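Local coordinates for protein (alpha-2u-globulin) (Rattus norvegicus, PDB 2A2U) that probably carries small hydrophobic molecules in the cavity of its lipocalin barrel, and forms a complex with a hyaline droplet inducer, at residues 36-41 against 62-67; 42-47 against 160-165; 136-141 against 151-156. One frame throughout, in Å; residues are numbered along the deposited sequence.

Interaction 1: residues 36-41 against 62-67; sequences GDWFSI and QHIDVL
The carbonyl oxygen of Ile64 is gripped by two donors, the backbone N of Gly36, 3.0 Å from Ile64 O, and the side-chain amide of Asn35. The return bond from Ile64 N to Gly36 O is shorter, 2.8 Å, and nearly straight at 171°, so Gly36 and Ile64 form an antiparallel hydrogen-bonded pair. Asp37 and His63 follow as a non-hydrogen-bonded pair, and Trp38 N reaches Gln62 O at 3.0 Å, from above the carbonyl plane. Strand 62-67 carries a classic beta bulge here, Gln62 and His63 both facing Lys74.

Gly36 and Trp38 belong to the Gly-X-Trp signature of lipocalins, at the first barrel strand. The indole NE1 bonds to Leu34 O, while CD1 of Ile64 lies over the face of the five-membered ring, 4.0 Å from its centroid, a CH-pi contact; CG1 of Ile64 touches Trp38 CD1 at 3.6 Å.

On the other face of the sheet, the His63 ring, with CG anti to the backbone N, lays one face over Gly36 O. Its ND1 donates to Asp37 OD1 at 3.1 Å, in the ring plane but above the carboxylate plane. NE2 makes a weak bond to Asp65 OD1, which is also salt-bridged to Lys74 of the second subunit. Held between two carboxylates, the imidazole would probably be biased toward its protonated form.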
loop_
_atom_site.group_PDB
_atom_site.type_symbol
_atom_site.label_atom_id
_atom_site.label_comp_id
_atom_site.label_asym_id
_atom_site.label_seq_id
_atom_site.Cartn_x
_atom_site.Cartn_y
_atom_site.Cartn_z
ATOM N N GLY A 36 -1.486 -18.232 -13.184
ATOM C CA GLY A 36 -1.910 -19.549 -12.752
ATOM C C GLY A 36 -1.319 -20.024 -11.450
ATOM O O GLY A 36 -0.658 -19.276 -10.747
ATOM N N ASP A 37 -1.561 -21.284 -11.133
ATOM C CA ASP A 37 -1.071 -21.877 -9.909
ATOM C C ASP A 37 0.358 -22.355 -10.002
ATOM O O ASP A 37 0.769 -22.911 -11.021
ATOM C CB ASP A 37 -1.964 -23.034 -9.505
ATOM C CG ASP A 37 -3.362 -22.586 -9.188
ATOM O OD1 ASP A 37 -3.541 -21.816 -8.229
ATOM O OD2 ASP A 37 -4.294 -22.986 -9.901
ATOM N N TRP A 38 1.111 -22.117 -8.933
ATOM C CA TRP A 38 2.505 -22.525 -8.861
ATOM C C TRP A 38 2.762 -23.061 -7.479
ATOM O O TRP A 38 2.051 -22.713 -6.553
ATOM C CB TRP A 38 3.427 -21.342 -9.121
ATOM C CG TRP A 38 3.351 -20.826 -10.513
ATOM C CD1 TRP A 38 2.533 -19.828 -10.974
ATOM C CD2 TRP A 38 4.120 -21.273 -11.627
ATOM N NE1 TRP A 38 2.763 -19.629 -12.314
ATOM C CE2 TRP A 38 3.729 -20.496 -12.746
ATOM C CE3 TRP A 38 5.111 -22.252 -11.800
ATOM C CZ2 TRP A 38 4.297 -20.678 -14.025
ATOM C CZ3 TRP A 38 5.676 -22.433 -13.077
ATOM C CH2 TRP A 38 5.265 -21.643 -14.171
ATOM N N PHE A 39 3.775 -23.910 -7.342
ATOM C CA PHE A 39 4.119 -24.502 -6.054
ATOM C C PHE A 39 5.589 -24.276 -5.799
ATOM O O PHE A 39 6.373 -24.213 -6.743
ATOM C CB PHE A 39 3.880 -26.007 -6.072
ATOM C CG PHE A 39 2.452 -26.388 -6.222
ATOM C CD1 PHE A 39 1.876 -26.502 -7.477
ATOM C CD2 PHE A 39 1.680 -26.645 -5.104
ATOM C CE1 PHE A 39 0.551 -26.864 -7.615
ATOM C CE2 PHE A 39 0.351 -27.010 -5.230
ATOM C CZ PHE A 39 -0.214 -27.118 -6.491
ATOM N N SER A 40 5.963 -24.161 -4.528
ATOM C CA SER A 40 7.356 -23.967 -4.149
ATOM C C SER A 40 8.046 -25.318 -4.144
ATOM O O SER A 40 7.635 -26.220 -3.420
ATOM C CB SER A 40 7.451 -23.320 -2.769
ATOM O OG SER A 40 7.113 -21.951 -2.853
ATOM N N ILE A 41 9.090 -25.450 -4.956
ATOM C CA ILE A 41 9.821 -26.701 -5.058
ATOM C C ILE A 41 11.186 -26.652 -4.360
ATOM O O ILE A 41 11.460 -27.464 -3.476
ATOM C CB ILE A 41 9.987 -27.120 -6.539
ATOM C CG1 ILE A 41 8.651 -26.990 -7.290
ATOM C CG2 ILE A 41 10.521 -28.538 -6.629
ATOM C CD1 ILE A 41 7.482 -27.761 -6.681
ATOM N N GLN A 62 1.528 -20.294 -4.175
ATOM C CA GLN A 62 0.239 -20.887 -4.505
ATOM C C GLN A 62 -0.284 -20.473 -5.870
ATOM O O GLN A 62 -0.722 -21.314 -6.649
ATOM C CB GLN A 62 -0.813 -20.507 -3.477
ATOM C CG GLN A 62 -0.519 -20.909 -2.067
ATOM C CD GLN A 62 -1.664 -20.567 -1.151
ATOM O OE1 GLN A 62 -1.947 -21.283 -0.203
ATOM N NE2 GLN A 62 -2.345 -19.473 -1.442
ATOM N N HIS A 63 -0.242 -19.177 -6.159
ATOM C CA HIS A 63 -0.762 -18.669 -7.418
ATOM C C HIS A 63 -0.088 -17.360 -7.790
ATOM O O HIS A 63 0.312 -16.600 -6.919
ATOM C CB HIS A 63 -2.273 -18.445 -7.265
ATOM C CG HIS A 63 -2.967 -18.043 -8.522
ATOM N ND1 HIS A 63 -3.549 -18.965 -9.373
ATOM C CD2 HIS A 63 -3.195 -16.831 -9.073
ATOM C CE1 HIS A 63 -4.103 -18.323 -10.391
ATOM N NE2 HIS A 63 -3.902 -17.032 -10.233
ATOM N N ILE A 64 0.063 -17.121 -9.088
ATOM C CA ILE A 64 0.649 -15.894 -9.598
ATOM C C ILE A 64 -0.371 -15.247 -10.533
ATOM O O ILE A 64 -0.887 -15.902 -11.438
ATOM C CB ILE A 64 1.944 -16.156 -10.403
ATOM C CG1 ILE A 64 3.073 -16.572 -9.466
ATOM C CG2 ILE A 64 2.345 -14.907 -11.194
ATOM C CD1 ILE A 64 4.394 -16.800 -10.161
ATOM N N ASP A 65 -0.696 -13.983 -10.273
ATOM C CA ASP A 65 -1.642 -13.230 -11.090
ATOM C C ASP A 65 -0.892 -12.210 -11.916
ATOM O O ASP A 65 0.021 -11.564 -11.431
ATOM C CB ASP A 65 -2.663 -12.503 -10.219
ATOM C CG ASP A 65 -3.675 -13.429 -9.624
ATOM O OD1 ASP A 65 -4.378 -14.099 -10.403
ATOM O OD2 ASP A 65 -3.783 -13.479 -8.386
ATOM N N VAL A 66 -1.249 -12.079 -13.177
ATOM C CA VAL A 66 -0.579 -11.112 -14.019
ATOM C C VAL A 66 -1.492 -9.887 -14.125
ATOM O O VAL A 66 -2.570 -9.960 -14.702
ATOM C CB VAL A 66 -0.230 -11.743 -15.381
ATOM C CG1 VAL A 66 0.393 -10.727 -16.292
ATOM C CG2 VAL A 66 0.748 -12.896 -15.172
ATOM N N LEU A 67 -1.077 -8.786 -13.499
ATOM C CA LEU A 67 -1.853 -7.545 -13.461
ATOM C C LEU A 67 -1.242 -6.448 -14.329
ATOM O O LEU A 67 -0.316 -6.707 -15.094
ATOM C CB LEU A 67 -1.926 -7.062 -12.015
ATOM C CG LEU A 67 -2.177 -8.154 -10.970
ATOM C CD1 LEU A 67 -1.905 -7.630 -9.583
ATOM C CD2 LEU A 67 -3.605 -8.680 -11.079
#

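Interaction 2: residues 42-47 against 160-165; sequences VVASNK and HGITRD
Polar contacts centre on the carboxamide of Asn46, which bonds to the backbone of the segment that follows helix 147-158. Its OD1 accepts from Thr163 N at 3.2 Å, in the carbonyl plane and on a lone pair, with an N-H...O angle of 158°. Asn166 ND2 is a second donor to the same oxygen. The other branch, ND2, lies 2.6 Å from Gly161 O, but the bond is bent and weak. One amide group thus spans two residues, holding the carbonyl before Ile162 and the N-H after it.

These groups lie just beyond the helix end, where Gly161, at positive phi, is the C-prime residue of a Schellman motif in which Ile162 N returns to Cys157 O and Gly161 N to Glu158 O. In this lipocalin the segment 160-165 leads from the helix back to the barrel, where strand 167-169 pairs with strand 36-44.

Van der Waals contacts come from the buried side chain of Ile162. CG2, anti to the backbone N, meets Ala44 CB at 4.1 Å and lies 3.9 Å from Ser45 N, while CD1 reaches Ala44 O at 3.9 Å. CG2 also touches Asn46 OD1 at 3.7 Å. An alanine in place of Ile162 would lose CG1, CG2 and CD1, and would probably loosen the packing against Ala44 and the backbone of Ser45, and leave the Asn46 carboxamide less closely packed.

Within segment 42-47 Ser45 forms an ST turn: its OG accepts from Lys47 N at 3.3 Å and also bonds to Gln134 O.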
loop_
_atom_site.group_PDB
_atom_site.type_symbol
_atom_site.label_atom_id
_atom_site.label_comp_id
_atom_site.label_asym_id
_atom_site.label_seq_id
_atom_site.Cartn_x
_atom_site.Cartn_y
_atom_site.Cartn_z
ATOM N N VAL A 42 12.038 -25.709 -4.755
ATOM C CA VAL A 42 13.373 -25.572 -4.167
ATOM C C VAL A 42 13.720 -24.100 -3.970
ATOM O O VAL A 42 13.479 -23.277 -4.853
ATOM C CB VAL A 42 14.455 -26.201 -5.086
ATOM C CG1 VAL A 42 15.823 -26.050 -4.474
ATOM C CG2 VAL A 42 14.157 -27.660 -5.335
ATOM N N VAL A 43 14.236 -23.767 -2.790
ATOM C CA VAL A 43 14.658 -22.402 -2.471
ATOM C C VAL A 43 16.129 -22.472 -2.092
ATOM O O VAL A 43 16.562 -23.429 -1.465
ATOM C CB VAL A 43 13.868 -21.782 -1.284
ATOM C CG1 VAL A 43 12.403 -21.694 -1.619
ATOM C CG2 VAL A 43 14.063 -22.595 -0.029
ATOM N N ALA A 44 16.899 -21.460 -2.465
ATOM C CA ALA A 44 18.315 -21.460 -2.157
ATOM C C ALA A 44 18.802 -20.057 -1.873
ATOM O O ALA A 44 18.498 -19.126 -2.619
ATOM C CB ALA A 44 19.087 -22.042 -3.312
ATOM N N SER A 45 19.543 -19.910 -0.780
ATOM C CA SER A 45 20.107 -18.624 -0.384
ATOM C C SER A 45 21.324 -18.885 0.465
ATOM O O SER A 45 21.309 -19.802 1.281
ATOM C CB SER A 45 19.107 -17.816 0.442
ATOM O OG SER A 45 19.664 -16.566 0.824
ATOM N N ASN A 46 22.380 -18.100 0.277
ATOM C CA ASN A 46 23.574 -18.285 1.092
ATOM C C ASN A 46 23.303 -17.806 2.520
ATOM O O ASN A 46 23.959 -18.259 3.462
ATOM C CB ASN A 46 24.796 -17.606 0.469
ATOM C CG ASN A 46 25.689 -18.594 -0.295
ATOM O OD1 ASN A 46 25.497 -19.807 -0.224
ATOM N ND2 ASN A 46 26.672 -18.072 -1.017
ATOM N N LYS A 47 22.314 -16.914 2.674
ATOM C CA LYS A 47 21.891 -16.410 3.989
ATOM C C LYS A 47 20.811 -17.399 4.429
ATOM O O LYS A 47 19.636 -17.054 4.570
ATOM C CB LYS A 47 21.323 -14.985 3.885
ATOM C CG LYS A 47 21.121 -14.288 5.238
ATOM C CD LYS A 47 21.469 -12.799 5.155
ATOM C CE LYS A 47 21.585 -12.140 6.533
ATOM N NZ LYS A 47 20.279 -11.778 7.165
ATOM N N HIS A 160 25.705 -18.600 -9.233
ATOM C CA HIS A 160 25.386 -17.334 -8.588
ATOM C C HIS A 160 25.930 -17.282 -7.170
ATOM O O HIS A 160 25.377 -16.606 -6.305
ATOM C CB HIS A 160 23.876 -17.098 -8.585
ATOM C CG HIS A 160 23.319 -16.804 -9.937
ATOM N ND1 HIS A 160 23.146 -15.517 -10.400
ATOM C CD2 HIS A 160 22.933 -17.619 -10.945
ATOM C CE1 HIS A 160 22.678 -15.556 -11.639
ATOM N NE2 HIS A 160 22.543 -16.824 -11.989
ATOM N N GLY A 161 26.995 -18.035 -6.929
ATOM C CA GLY A 161 27.613 -18.040 -5.620
ATOM C C GLY A 161 26.918 -18.770 -4.492
ATOM O O GLY A 161 27.439 -18.782 -3.382
ATOM N N ILE A 162 25.751 -19.356 -4.734
ATOM C CA ILE A 162 25.063 -20.080 -3.667
ATOM C C ILE A 162 25.514 -21.536 -3.668
ATOM O O ILE A 162 25.403 -22.225 -4.677
ATOM C CB ILE A 162 23.532 -19.965 -3.789
ATOM C CG1 ILE A 162 23.126 -18.485 -3.775
ATOM C CG2 ILE A 162 22.863 -20.674 -2.620
ATOM C CD1 ILE A 162 21.807 -18.200 -4.440
ATOM N N THR A 163 26.078 -21.972 -2.544
ATOM C CA THR A 163 26.594 -23.330 -2.389
ATOM C C THR A 163 25.488 -24.380 -2.289
ATOM O O THR A 163 24.382 -24.082 -1.835
ATOM C CB THR A 163 27.507 -23.444 -1.139
ATOM O OG1 THR A 163 26.723 -23.310 0.049
ATOM C CG2 THR A 163 28.554 -22.350 -1.139
ATOM N N ARG A 164 25.814 -25.611 -2.685
ATOM C CA ARG A 164 24.875 -26.734 -2.659
ATOM C C ARG A 164 24.342 -27.023 -1.253
ATOM O O ARG A 164 23.324 -27.688 -1.108
ATOM C CB ARG A 164 25.540 -27.990 -3.241
ATOM C CG ARG A 164 24.694 -28.766 -4.255
ATOM C CD ARG A 164 25.445 -28.921 -5.577
ATOM N NE ARG A 164 24.665 -29.573 -6.629
ATOM C CZ ARG A 164 25.005 -29.591 -7.919
ATOM N NH1 ARG A 164 26.112 -28.993 -8.349
ATOM N NH2 ARG A 164 24.238 -30.212 -8.797
ATOM N N ASP A 165 25.028 -26.524 -0.225
ATOM C CA ASP A 165 24.610 -26.730 1.164
ATOM C C ASP A 165 23.467 -25.774 1.533
ATOM O O ASP A 165 22.775 -25.979 2.532
ATOM C CB ASP A 165 25.806 -26.516 2.112
ATOM C CG ASP A 165 25.519 -26.950 3.551
ATOM O OD1 ASP A 165 24.421 -27.464 3.850
ATOM O OD2 ASP A 165 26.414 -26.792 4.403
#

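Interaction 3: residues 136-141 against 151-156; sequences MVLYGR and EKFAKL
Phe153 fills the tight part of the contact. Its CG is anti to the backbone N (chi1 177°), which sends the ring from the helix down onto the strand. Leu138 CB sits over the centre of one face, 3.8 Å from the ring centroid and only 9° off the normal, in a CH-pi contact. CD2 of Leu138 runs back alongside toward Phe153 CB, at 4.0 Å, so the two side chains slide past each other in opposite directions. The far edge of the ring meets the strand backbone, with CZ of Phe153 3.5 Å from Met136 O.

Helix 151-156 and strand 136-140 run nearly antiparallel, at 166°, with their axes 9.6 Å apart. This is the lipocalin arrangement of a helix packed on the outer wall of the barrel, and Val42 of the neighbouring strand adds to the floor beneath Phe153.

Packing thins toward Leu156. The Met136 chain, bent at chi3, brings CE to Leu156 CB at 3.8 Å, crossing it at about a right angle, and Leu156 itself remains partly exposed. On the outer side of the helix the charged residues Glu151, Lys152 and Lys155 are poorly ordered; Glu151 pairs with Arg164 and Lys152 with Glu21.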
loop_
_atom_site.group_PDB
_atom_site.type_symbol
_atom_site.label_atom_id
_atom_site.label_comp_id
_atom_site.label_asym_id
_atom_site.label_seq_id
_atom_site.Cartn_x
_atom_site.Cartn_y
_atom_site.Cartn_z
ATOM N N MET A 136 17.221 -17.540 -4.600
ATOM C CA MET A 136 16.802 -18.145 -5.855
ATOM C C MET A 136 15.745 -19.191 -5.595
ATOM O O MET A 136 15.870 -19.989 -4.678
ATOM C CB MET A 136 17.990 -18.730 -6.608
ATOM C CG MET A 136 18.685 -17.688 -7.430
ATOM S SD MET A 136 20.052 -18.305 -8.353
ATOM C CE MET A 136 19.230 -19.188 -9.630
ATOM N N VAL A 137 14.669 -19.151 -6.364
ATOM C CA VAL A 137 13.597 -20.114 -6.175
ATOM C C VAL A 137 13.153 -20.776 -7.462
ATOM O O VAL A 137 13.241 -20.192 -8.550
ATOM C CB VAL A 137 12.359 -19.469 -5.511
ATOM C CG1 VAL A 137 12.663 -19.092 -4.088
ATOM C CG2 VAL A 137 11.948 -18.239 -6.272
ATOM N N LEU A 138 12.707 -22.022 -7.316
ATOM C CA LEU A 138 12.198 -22.810 -8.425
ATOM C C LEU A 138 10.747 -23.121 -8.103
ATOM O O LEU A 138 10.454 -23.638 -7.030
ATOM C CB LEU A 138 12.986 -24.116 -8.574
ATOM C CG LEU A 138 12.464 -25.148 -9.576
ATOM C CD1 LEU A 138 12.463 -24.547 -10.960
ATOM C CD2 LEU A 138 13.332 -26.387 -9.544
ATOM N N TYR A 139 9.843 -22.717 -8.992
ATOM C CA TYR A 139 8.416 -22.982 -8.829
ATOM C C TYR A 139 7.993 -23.946 -9.912
ATOM O O TYR A 139 8.487 -23.874 -11.040
ATOM C CB TYR A 139 7.587 -21.710 -8.984
ATOM C CG TYR A 139 7.767 -20.729 -7.870
ATOM C CD1 TYR A 139 8.016 -21.165 -6.580
ATOM C CD2 TYR A 139 7.694 -19.361 -8.106
ATOM C CE1 TYR A 139 8.189 -20.271 -5.551
ATOM C CE2 TYR A 139 7.867 -18.454 -7.083
ATOM C CZ TYR A 139 8.115 -18.917 -5.809
ATOM O OH TYR A 139 8.296 -18.038 -4.774
ATOM N N GLY A 140 7.077 -24.843 -9.569
ATOM C CA GLY A 140 6.593 -25.798 -10.541
ATOM C C GLY A 140 5.094 -25.703 -10.577
ATOM O O GLY A 140 4.505 -25.287 -9.587
ATOM N N ARG A 141 4.477 -26.040 -11.707
ATOM C CA ARG A 141 3.016 -25.994 -11.808
ATOM C C ARG A 141 2.425 -27.217 -11.101
ATOM O O ARG A 141 1.217 -27.295 -10.856
ATOM C CB ARG A 141 2.573 -25.960 -13.265
ATOM C CG ARG A 141 3.307 -24.926 -14.069
ATOM C CD ARG A 141 2.411 -24.247 -15.068
ATOM N NE ARG A 141 1.533 -23.269 -14.444
ATOM C CZ ARG A 141 1.270 -22.069 -14.954
ATOM N NH1 ARG A 141 1.819 -21.682 -16.099
ATOM N NH2 ARG A 141 0.432 -21.258 -14.324
ATOM N N GLU A 151 18.225 -30.250 -11.028
ATOM C CA GLU A 151 19.675 -30.222 -11.216
ATOM C C GLU A 151 20.086 -28.929 -11.894
ATOM O O GLU A 151 21.032 -28.275 -11.465
ATOM C CB GLU A 151 20.136 -31.389 -12.079
ATOM C CG GLU A 151 21.121 -32.323 -11.406
ATOM C CD GLU A 151 22.404 -31.648 -10.965
ATOM O OE1 GLU A 151 22.900 -30.735 -11.660
ATOM O OE2 GLU A 151 22.937 -32.065 -9.921
ATOM N N LYS A 152 19.398 -28.601 -12.986
ATOM C CA LYS A 152 19.652 -27.382 -13.746
ATOM C C LYS A 152 19.599 -26.189 -12.799
ATOM O O LYS A 152 20.405 -25.265 -12.893
ATOM C CB LYS A 152 18.596 -27.227 -14.848
ATOM C CG LYS A 152 18.449 -25.807 -15.395
ATOM C CD LYS A 152 17.361 -25.711 -16.459
ATOM C CE LYS A 152 17.786 -26.409 -17.741
ATOM N NZ LYS A 152 16.775 -26.360 -18.846
ATOM N N PHE A 153 18.641 -26.227 -11.879
ATOM C CA PHE A 153 18.467 -25.168 -10.907
ATOM C C PHE A 153 19.624 -25.172 -9.923
ATOM O O PHE A 153 20.160 -24.119 -9.598
ATOM C CB PHE A 153 17.129 -25.333 -10.176
ATOM C CG PHE A 153 16.900 -24.322 -9.087
ATOM C CD1 PHE A 153 16.610 -22.996 -9.393
ATOM C CD2 PHE A 153 17.003 -24.691 -7.752
ATOM C CE1 PHE A 153 16.430 -22.059 -8.385
ATOM C CE2 PHE A 153 16.825 -23.757 -6.742
ATOM C CZ PHE A 153 16.540 -22.440 -7.061
ATOM N N ALA A 154 20.009 -26.359 -9.460
ATOM C CA ALA A 154 21.113 -26.501 -8.514
ATOM C C ALA A 154 22.377 -25.886 -9.095
ATOM O O ALA A 154 23.173 -25.300 -8.371
ATOM C CB ALA A 154 21.345 -27.964 -8.183
ATOM N N LYS A 155 22.540 -26.009 -10.409
ATOM C CA LYS A 155 23.693 -25.455 -11.105
ATOM C C LYS A 155 23.652 -23.927 -11.145
ATOM O O LYS A 155 24.641 -23.269 -10.827
ATOM C CB LYS A 155 23.786 -26.020 -12.524
ATOM C CG LYS A 155 24.230 -27.471 -12.567
ATOM C CD LYS A 155 24.231 -28.006 -13.987
ATOM C CE LYS A 155 24.747 -29.437 -14.035
ATOM N NZ LYS A 155 24.545 -30.050 -15.378
ATOM N N LEU A 156 22.513 -23.360 -11.533
ATOM C CA LEU A 156 22.373 -21.909 -11.591
ATOM C C LEU A 156 22.667 -21.290 -10.230
ATOM O O LEU A 156 23.245 -20.217 -10.151
ATOM C CB LEU A 156 20.966 -21.522 -12.032
ATOM C CG LEU A 156 20.545 -21.893 -13.444
ATOM C CD1 LEU A 156 19.128 -21.425 -13.694
ATOM C CD2 LEU A 156 21.483 -21.250 -14.421
#

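Interaction 3 is the buried contact of the set, apolar and aromatic side chains packed on each other and on the strand backbone, with no hydrogen bond across it, whereas interactions 1 and 2 are partly buried and rely on polar bonds. Interactions 1 and 2 use successive parts of strand 36-44, their centres 22 Å apart on opposite sides of the chain's centre. The first is strand pairing within the barrel wall, the second a side-chain grip on a loop. Interaction 3 bridges them: strand 136-140 pairs with strand 36-44, through Phe39 N to Gly140 O and Ala44 O to Met136 N. The helix of interaction 3 also meets both segments of interaction 2 directly.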